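Ankyrin repeat and SOCS box protein 11 (Homo sapiens, PDB 4UUC) recognises target proteins such as BIK, DIRAS2 and RPN1 for a cullin-5-RING E3 ubiquitin ligase, the chain here being its ankyrin repeat domain. Local coordinates at residues H9-A12 / L18-K21; C52-L57 / L90-K95; G70-F75 / A96-H101. One frame throughout, in Å; residues are numbered along the deposited sequence.

How the interactions relate
The three contacts lie in the N-terminal half of one ankyrin stack. Interaction 1 pairs helices 7-14 and 17-26 within the first repeat. Interaction 2 joins helix 50-58 of the second repeat to the turn just after helix 83-91 in the third. Interaction 3 sets the start of helix 73-80 against the loop that leads to the fourth repeat. Interactions 1 and 2 have centres about 16 Å apart and touch through Leu20, which packs on Cys52, Ala55 and Leu56. Interactions 2 and 3 have centres about 14 Å apart, alternate along the chain and meet where Leu74 lies on Lys95. The first holds one repeat together, the second joins two, and the third packs the connecting loop.

Interaction 1 of 3, residues H9-A12 / L18-K21; sequences HEAA and LALK
Ala11 and Leu20 meet where the two helices come closest, with Ala11 CA 5.3 Å from Leu20 CA. The Ala11 methyl points at the facing helix and rests on its backbone. Ala11 CB lies 3.9 Å from Leu20 N and 4.0 Å from Leu20 CB. Ala19, exposed at the margin, touches the same methyl more loosely, with its CB 4.3 Å from Ala11 CB.

The second touch is made by one branch of Leu20. Its CG stands anti to the backbone N (chi1 -180°), and this carries CD1 across to Ala12. There Leu20 CD1 is 3.7 Å from Ala12 CB. Leu20 CD1 is almost as near Ala12 CA, at 3.8 Å. The other branch, CD2, turns to the next repeat and packs on Cys52 and Ala55. Leu20 therefore serves two contacts at once.

The side chains that meet are all apolar, and the contact is small, burying 135 Å² in all. The small side chain of Ala11 probably lets the backbones come this near. Ala11, Ala12 and Leu20 are buried.

Further out, helix 40-46 covers Ala12 through Ser40 and Ala44. Helix 7-14 is also tied by polar bonds. His9 turns away from helix 17-26 and is bonded at both ring nitrogens, ND1 to Ser6 OG and NE2 to Val38 O. The second of these bonds reaches into the next repeat. Glu10 OE1 forms a salt bridge with Arg5.

Both helices belong to the first curated ankyrin repeat. Two short helices packed back on each other across a tight turn are the helix-turn-helix of the ankyrin fold. The bridging histidine belongs to the Thr-Pro-Leu-His signature of that fold, with Ser6 in the threonine position here.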
loop_
_atom_site.group_PDB
_atom_site.type_symbol
_atom_site.label_atom_id
_atom_site.label_comp_id
_atom_site.label_asym_id
_atom_site.label_seq_id
_atom_site.Cartn_x
_atom_site.Cartn_y
_atom_site.Cartn_z
ATOM N N HIS A 9 24.809 -5.149 3.373
ATOM C CA HIS A 9 23.554 -4.577 3.866
ATOM C C HIS A 9 23.615 -3.053 3.831
ATOM O O HIS A 9 22.666 -2.386 3.420
ATOM C CB HIS A 9 23.259 -5.030 5.302
ATOM C CG HIS A 9 22.680 -6.406 5.414
ATOM N ND1 HIS A 9 23.454 -7.547 5.391
ATOM C CD2 HIS A 9 21.403 -6.824 5.596
ATOM C CE1 HIS A 9 22.680 -8.607 5.533
ATOM N NE2 HIS A 9 21.430 -8.196 5.658
ATOM N N GLU A 10 24.743 -2.515 4.282
ATOM C CA GLU A 10 24.931 -1.075 4.381
ATOM C C GLU A 10 25.036 -0.433 3.002
ATOM O O GLU A 10 24.452 0.626 2.763
ATOM C CB GLU A 10 26.181 -0.758 5.212
ATOM C CG GLU A 10 26.520 0.724 5.314
ATOM C CD GLU A 10 25.453 1.543 6.030
ATOM O OE1 GLU A 10 24.582 0.951 6.705
ATOM O OE2 GLU A 10 25.489 2.791 5.916
ATOM N N ALA A 11 25.785 -1.057 2.096
ATOM C CA ALA A 11 25.883 -0.542 0.732
ATOM C C ALA A 11 24.496 -0.525 0.093
ATOM O O ALA A 11 24.109 0.444 -0.567
ATOM C CB ALA A 11 26.844 -1.374 -0.100
ATOM N N ALA A 12 23.740 -1.593 0.314
ATOM C CA ALA A 12 22.391 -1.698 -0.235
ATOM C C ALA A 12 21.458 -0.642 0.351
ATOM O O ALA A 12 20.657 -0.043 -0.370
ATOM C CB ALA A 12 21.829 -3.089 0.014
ATOM N N LEU A 18 28.231 1.026 -6.698
ATOM C CA LEU A 18 29.591 0.599 -7.009
ATOM C C LEU A 18 30.197 -0.192 -5.847
ATOM O O LEU A 18 30.837 -1.222 -6.066
ATOM C CB LEU A 18 30.466 1.798 -7.366
ATOM C CG LEU A 18 30.030 2.574 -8.618
ATOM C CD1 LEU A 18 31.089 3.596 -8.983
ATOM C CD2 LEU A 18 29.735 1.671 -9.819
ATOM N N ALA A 19 29.983 0.267 -4.616
ATOM C CA ALA A 19 30.450 -0.481 -3.446
ATOM C C ALA A 19 29.754 -1.842 -3.358
ATOM O O ALA A 19 30.394 -2.863 -3.097
ATOM C CB ALA A 19 30.216 0.315 -2.177
ATOM N N LEU A 20 28.445 -1.853 -3.586
ATOM C CA LEU A 20 27.677 -3.091 -3.547
ATOM C C LEU A 20 28.205 -4.109 -4.562
ATOM O O LEU A 20 28.444 -5.269 -4.222
ATOM C CB LEU A 20 26.198 -2.804 -3.808
ATOM C CG LEU A 20 25.289 -4.028 -3.784
ATOM C CD1 LEU A 20 24.284 -3.927 -2.646
ATOM C CD2 LEU A 20 24.593 -4.196 -5.122
ATOM N N LYS A 21 28.391 -3.674 -5.803
ATOM C CA LYS A 21 28.867 -4.566 -6.854
ATOM C C LYS A 21 30.302 -5.016 -6.585
ATOM O O LYS A 21 30.674 -6.139 -6.921
ATOM C CB LYS A 21 28.767 -3.886 -8.219
ATOM C CG LYS A 21 27.331 -3.673 -8.675
ATOM C CD LYS A 21 27.260 -2.931 -10.001
ATOM C CE LYS A 21 27.570 -3.841 -11.175
ATOM N NZ LYS A 21 26.472 -4.813 -11.429
#

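Interaction 2 of 3, residues C52-L57 / L90-K95; sequences CAKALL and LEFGAK
Leu57, on a regular helical turn, faces Phe92, the first residue to leave helix 83-91, with Leu57 CA and Phe92 CA 7.3 Å apart. Gly93 follows with positive phi (94°) as the C-prime residue of a Schellman motif. Gly93 N bonds to Leu90 O at 3.1 Å, and Ala94 N pairs with Leu89 O.

Phe92 CG lies anti to its carbonyl carbon (chi1 -83°), which swings the ring toward Leu57. Leu57 CB sits over one face in a CH-pi contact. Leu57 CB is 3.8 Å from the Phe92 ring centroid, 10° off the ring normal. Leu57 CD1 adds a touch near CG and CD1 of the ring. Lys54 approaches obliquely, with its CG 4.4 Å from Phe92 CE1.

The extended Lys54 chain then carries NZ toward Glu91. A water bridges them, accepting from Lys54 NZ at 3.0 Å and donating to Glu91 OE1 at 3.2 Å. With an alanine in place of Phe92, Leu57 CB is likely to lose the ring that lies over it, and a gap would probably open beside the Lys54 chain. Asn64 holds the turn beyond, bonding to Gly93 O and Lys95 N.

This is inter-repeat stacking typical of ankyrin domains: helix 50-58 of the second repeat meets the Schellman turn that ends helix 83-91 of the third.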
loop_
_atom_site.group_PDB
_atom_site.type_symbol
_atom_site.label_atom_id
_atom_site.label_comp_id
_atom_site.label_asym_id
_atom_site.label_seq_id
_atom_site.Cartn_x
_atom_site.Cartn_y
_atom_site.Cartn_z
ATOM N N CYS A 52 20.742 -1.441 -7.195
ATOM C CA CYS A 52 21.263 -2.338 -6.170
ATOM C C CYS A 52 20.390 -3.586 -6.053
ATOM O O CYS A 52 20.901 -4.702 -5.965
ATOM C CB CYS A 52 21.351 -1.626 -4.814
ATOM S SG CYS A 52 22.650 -0.377 -4.704
ATOM N N ALA A 53 19.074 -3.395 -6.053
ATOM C CA ALA A 53 18.147 -4.519 -5.975
ATOM C C ALA A 53 18.380 -5.495 -7.130
ATOM O O ALA A 53 18.471 -6.701 -6.914
ATOM C CB ALA A 53 16.705 -4.025 -5.973
ATOM N N LYS A 54 18.509 -4.971 -8.348
ATOM C CA LYS A 54 18.667 -5.831 -9.520
ATOM C C LYS A 54 19.991 -6.583 -9.484
ATOM O O LYS A 54 20.046 -7.756 -9.845
ATOM C CB LYS A 54 18.572 -5.028 -10.819
ATOM C CG LYS A 54 18.555 -5.914 -12.061
ATOM C CD LYS A 54 18.365 -5.117 -13.336
ATOM C CE LYS A 54 18.249 -6.042 -14.541
ATOM N NZ LYS A 54 18.075 -5.293 -15.814
ATOM N N ALA A 55 21.052 -5.907 -9.050
ATOM C CA ALA A 55 22.364 -6.535 -8.945
ATOM C C ALA A 55 22.323 -7.693 -7.949
ATOM O O ALA A 55 22.936 -8.739 -8.166
ATOM C CB ALA A 55 23.411 -5.513 -8.535
ATOM N N LEU A 56 21.591 -7.504 -6.856
ATOM C CA LEU A 56 21.436 -8.551 -5.855
ATOM C C LEU A 56 20.618 -9.714 -6.426
ATOM O O LEU A 56 20.964 -10.882 -6.230
ATOM C CB LEU A 56 20.773 -7.992 -4.593
ATOM C CG LEU A 56 21.642 -7.046 -3.756
ATOM C CD1 LEU A 56 20.792 -6.235 -2.790
ATOM C CD2 LEU A 56 22.705 -7.822 -2.997
ATOM N N LEU A 57 19.546 -9.390 -7.145
ATOM C CA LEU A 57 18.689 -10.405 -7.756
ATOM C C LEU A 57 19.442 -11.207 -8.815
ATOM O O LEU A 57 19.262 -12.420 -8.929
ATOM C CB LEU A 57 17.448 -9.754 -8.373
ATOM C CG LEU A 57 16.423 -9.277 -7.343
ATOM C CD1 LEU A 57 15.425 -8.317 -7.974
ATOM C CD2 LEU A 57 15.706 -10.461 -6.695
ATOM N N LEU A 90 8.927 -7.889 -9.479
ATOM C CA LEU A 90 7.905 -8.664 -10.176
ATOM C C LEU A 90 8.507 -9.412 -11.367
ATOM O O LEU A 90 8.107 -10.537 -11.666
ATOM C CB LEU A 90 6.764 -7.751 -10.634
ATOM C CG LEU A 90 5.907 -7.185 -9.497
ATOM C CD1 LEU A 90 5.012 -6.064 -9.994
ATOM C CD2 LEU A 90 5.074 -8.277 -8.838
ATOM N N GLU A 91 9.485 -8.797 -12.028
ATOM C CA GLU A 91 10.172 -9.442 -13.144
ATOM C C GLU A 91 10.901 -10.694 -12.673
ATOM O O GLU A 91 10.951 -11.697 -13.385
ATOM C CB GLU A 91 11.159 -8.478 -13.808
ATOM C CG GLU A 91 10.507 -7.390 -14.647
ATOM C CD GLU A 91 11.476 -6.278 -15.019
ATOM O OE1 GLU A 91 12.703 -6.475 -14.864
ATOM O OE2 GLU A 91 11.009 -5.206 -15.462
ATOM N N PHE A 92 11.452 -10.636 -11.463
ATOM C CA PHE A 92 12.208 -11.754 -10.904
ATOM C C PHE A 92 11.330 -12.706 -10.086
ATOM O O PHE A 92 11.835 -13.542 -9.333
ATOM C CB PHE A 92 13.364 -11.228 -10.048
ATOM C CG PHE A 92 14.586 -10.869 -10.846
ATOM C CD1 PHE A 92 14.683 -9.645 -11.484
ATOM C CD2 PHE A 92 15.631 -11.773 -10.976
ATOM C CE1 PHE A 92 15.800 -9.321 -12.223
ATOM C CE2 PHE A 92 16.750 -11.453 -11.715
ATOM C CZ PHE A 92 16.836 -10.228 -12.339
ATOM N N GLY A 93 10.018 -12.577 -10.238
ATOM C CA GLY A 93 9.095 -13.565 -9.707
ATOM C C GLY A 93 8.541 -13.271 -8.328
ATOM O O GLY A 93 8.123 -14.185 -7.615
ATOM N N ALA A 94 8.516 -11.999 -7.945
ATOM C CA ALA A 94 7.907 -11.617 -6.678
ATOM C C ALA A 94 6.407 -11.915 -6.707
ATOM O O ALA A 94 5.739 -11.674 -7.714
ATOM C CB ALA A 94 8.154 -10.140 -6.386
ATOM N N LYS A 95 5.891 -12.454 -5.606
ATOM C CA LYS A 95 4.452 -12.661 -5.440
ATOM C C LYS A 95 3.774 -11.339 -5.073
ATOM O O LYS A 95 4.145 -10.699 -4.092
ATOM C CB LYS A 95 4.183 -13.712 -4.364
ATOM C CG LYS A 95 2.715 -14.071 -4.199
HETATM O O HOH W 1 15.216 -4.600 -15.179
#

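Interaction 3 of 3, residues G70-F75 / A96-H101; sequences GATPLF and AQLEVH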
loop_
_atom_site.group_PDB
_atom_site.type_symbol
_atom_site.label_atom_id
_atom_site.label_comp_id
_atom_site.label_asym_id
_atom_site.label_seq_id
_atom_site.Cartn_x
_atom_site.Cartn_y
_atom_site.Cartn_z
ATOM N N GLY A 70 7.373 -10.162 8.891
ATOM C CA GLY A 70 6.488 -10.495 7.785
ATOM C C GLY A 70 6.648 -9.598 6.571
ATOM O O GLY A 70 5.751 -9.520 5.725
ATOM N N ALA A 71 7.791 -8.932 6.474
ATOM C CA ALA A 71 8.057 -8.036 5.353
ATOM C C ALA A 71 8.787 -8.766 4.231
ATOM O O ALA A 71 9.729 -9.525 4.474
ATOM C CB ALA A 71 8.865 -6.833 5.815
ATOM N N THR A 72 8.329 -8.534 3.006
ATOM C CA THR A 72 8.990 -9.017 1.801
ATOM C C THR A 72 9.693 -7.849 1.110
ATOM O O THR A 72 9.429 -6.687 1.435
ATOM C CB THR A 72 7.991 -9.657 0.828
ATOM O OG1 THR A 72 6.983 -8.697 0.486
ATOM C CG2 THR A 72 7.329 -10.882 1.457
ATOM N N PRO A 73 10.596 -8.146 0.162
ATOM C CA PRO A 73 11.201 -7.048 -0.605
ATOM C C PRO A 73 10.144 -6.181 -1.285
ATOM O O PRO A 73 10.305 -4.963 -1.344
ATOM C CB PRO A 73 12.073 -7.774 -1.630
ATOM C CG PRO A 73 12.437 -9.074 -0.948
ATOM C CD PRO A 73 11.240 -9.443 -0.122
ATOM N N LEU A 74 9.069 -6.802 -1.769
ATOM C CA LEU A 74 8.015 -6.059 -2.457
ATOM C C LEU A 74 7.304 -5.103 -1.506
ATOM O O LEU A 74 7.004 -3.965 -1.877
ATOM C CB LEU A 74 7.009 -7.016 -3.098
ATOM C CG LEU A 74 5.888 -6.379 -3.925
ATOM C CD1 LEU A 74 6.436 -5.517 -5.068
ATOM C CD2 LEU A 74 4.976 -7.461 -4.475
ATOM N N PHE A 75 7.030 -5.553 -0.286
ATOM C CA PHE A 75 6.449 -4.669 0.716
ATOM C C PHE A 75 7.366 -3.467 0.948
ATOM O O PHE A 75 6.914 -2.324 0.951
ATOM C CB PHE A 75 6.196 -5.415 2.029
ATOM C CG PHE A 75 5.650 -4.542 3.123
ATOM C CD1 PHE A 75 4.291 -4.288 3.215
ATOM C CD2 PHE A 75 6.494 -3.968 4.054
ATOM C CE1 PHE A 75 3.791 -3.475 4.217
ATOM C CE2 PHE A 75 6.000 -3.159 5.054
ATOM C CZ PHE A 75 4.649 -2.915 5.139
ATOM N N ALA A 96 2.778 -10.938 -5.857
ATOM C CA ALA A 96 2.166 -9.617 -5.710
ATOM C C ALA A 96 1.187 -9.533 -4.537
ATOM O O ALA A 96 1.151 -8.526 -3.830
ATOM C CB ALA A 96 1.461 -9.226 -7.001
ATOM N N GLN A 97 0.385 -10.580 -4.350
ATOM C CA GLN A 97 -0.542 -10.662 -3.223
ATOM C C GLN A 97 -0.144 -11.844 -2.345
ATOM O O GLN A 97 0.020 -12.963 -2.833
ATOM C CB GLN A 97 -1.991 -10.805 -3.704
ATOM C CG GLN A 97 -3.020 -10.795 -2.573
ATOM C CD GLN A 97 -4.458 -10.835 -3.066
ATOM O OE1 GLN A 97 -4.762 -10.400 -4.175
ATOM N NE2 GLN A 97 -5.352 -11.363 -2.236
ATOM N N LEU A 98 0.017 -11.583 -1.051
ATOM C CA LEU A 98 0.607 -12.551 -0.131
ATOM C C LEU A 98 -0.411 -13.151 0.838
ATOM O O LEU A 98 -1.510 -12.626 1.007
ATOM C CB LEU A 98 1.734 -11.882 0.661
ATOM C CG LEU A 98 2.848 -11.237 -0.170
ATOM C CD1 LEU A 98 3.822 -10.488 0.731
ATOM C CD2 LEU A 98 3.584 -12.274 -1.003
ATOM N N GLU A 99 -0.022 -14.251 1.483
ATOM C CA GLU A 99 -0.860 -14.896 2.489
ATOM C C GLU A 99 -1.091 -13.971 3.685
ATOM O O GLU A 99 -0.364 -12.994 3.880
ATOM C CB GLU A 99 -0.230 -16.217 2.949
ATOM C CG GLU A 99 1.185 -16.088 3.497
ATOM N N VAL A 100 -2.096 -14.303 4.491
ATOM C CA VAL A 100 -2.644 -13.377 5.483
ATOM C C VAL A 100 -1.643 -12.894 6.535
ATOM O O VAL A 100 -1.748 -11.766 7.015
ATOM C CB VAL A 100 -3.850 -14.018 6.218
ATOM C CG1 VAL A 100 -3.409 -15.236 7.022
ATOM C CG2 VAL A 100 -4.549 -12.995 7.115
ATOM N N HIS A 101 -0.684 -13.737 6.905
ATOM C CA HIS A 101 0.259 -13.378 7.963
ATOM C C HIS A 101 1.465 -12.583 7.448
ATOM O O HIS A 101 2.389 -12.291 8.208
ATOM C CB HIS A 101 0.733 -14.638 8.687
ATOM C CG HIS A 101 -0.360 -15.353 9.418
ATOM N ND1 HIS A 101 -0.489 -16.725 9.414
ATOM C CD2 HIS A 101 -1.379 -14.882 10.177
ATOM C CE1 HIS A 101 -1.541 -17.069 10.137
ATOM N NE2 HIS A 101 -2.097 -15.969 10.612
#
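His101, whose backbone O faces Gly70, has Val100 CG1 over one face of its ring, 3.7 Å above the plane and over its centre. The side chain itself leads away from 70-75. Gly70 CA lies 4.5 Å from His101 O. A CB on Gly70 would fall 3.2 Å from His101 O, which is tight. At the backbone angles of Gly70 (phi 88°) a CB would also press on the carbonyl O of the residue before, which alone requires glycine. The Phe75 side chain touches Ala103 and Glu108.

The touching parts of the segments run in nearly opposite directions. Residues 72-75 match the Thr-Pro-Leu-His signature of the ankyrin repeat, with phenylalanine in the histidine position, and 96-101 lie in the loop between helices 83-91 and 105-111, from the third repeat into the fourth. Thr72 is the N-cap of helix 73-80. With chi1 at 58°, Thr72 OG1 accepts from Phe75 N at 3.2 Å, nearly straight at 163°.

Thr72 and Leu98 meet tip to tip. Leu98 CD1 lies 3.6 Å from Thr72 CG2 and is equally near the capping OG1. At the other end, Leu74 CD2 rests on the loop backbone, 3.8 Å from Ala96 CA.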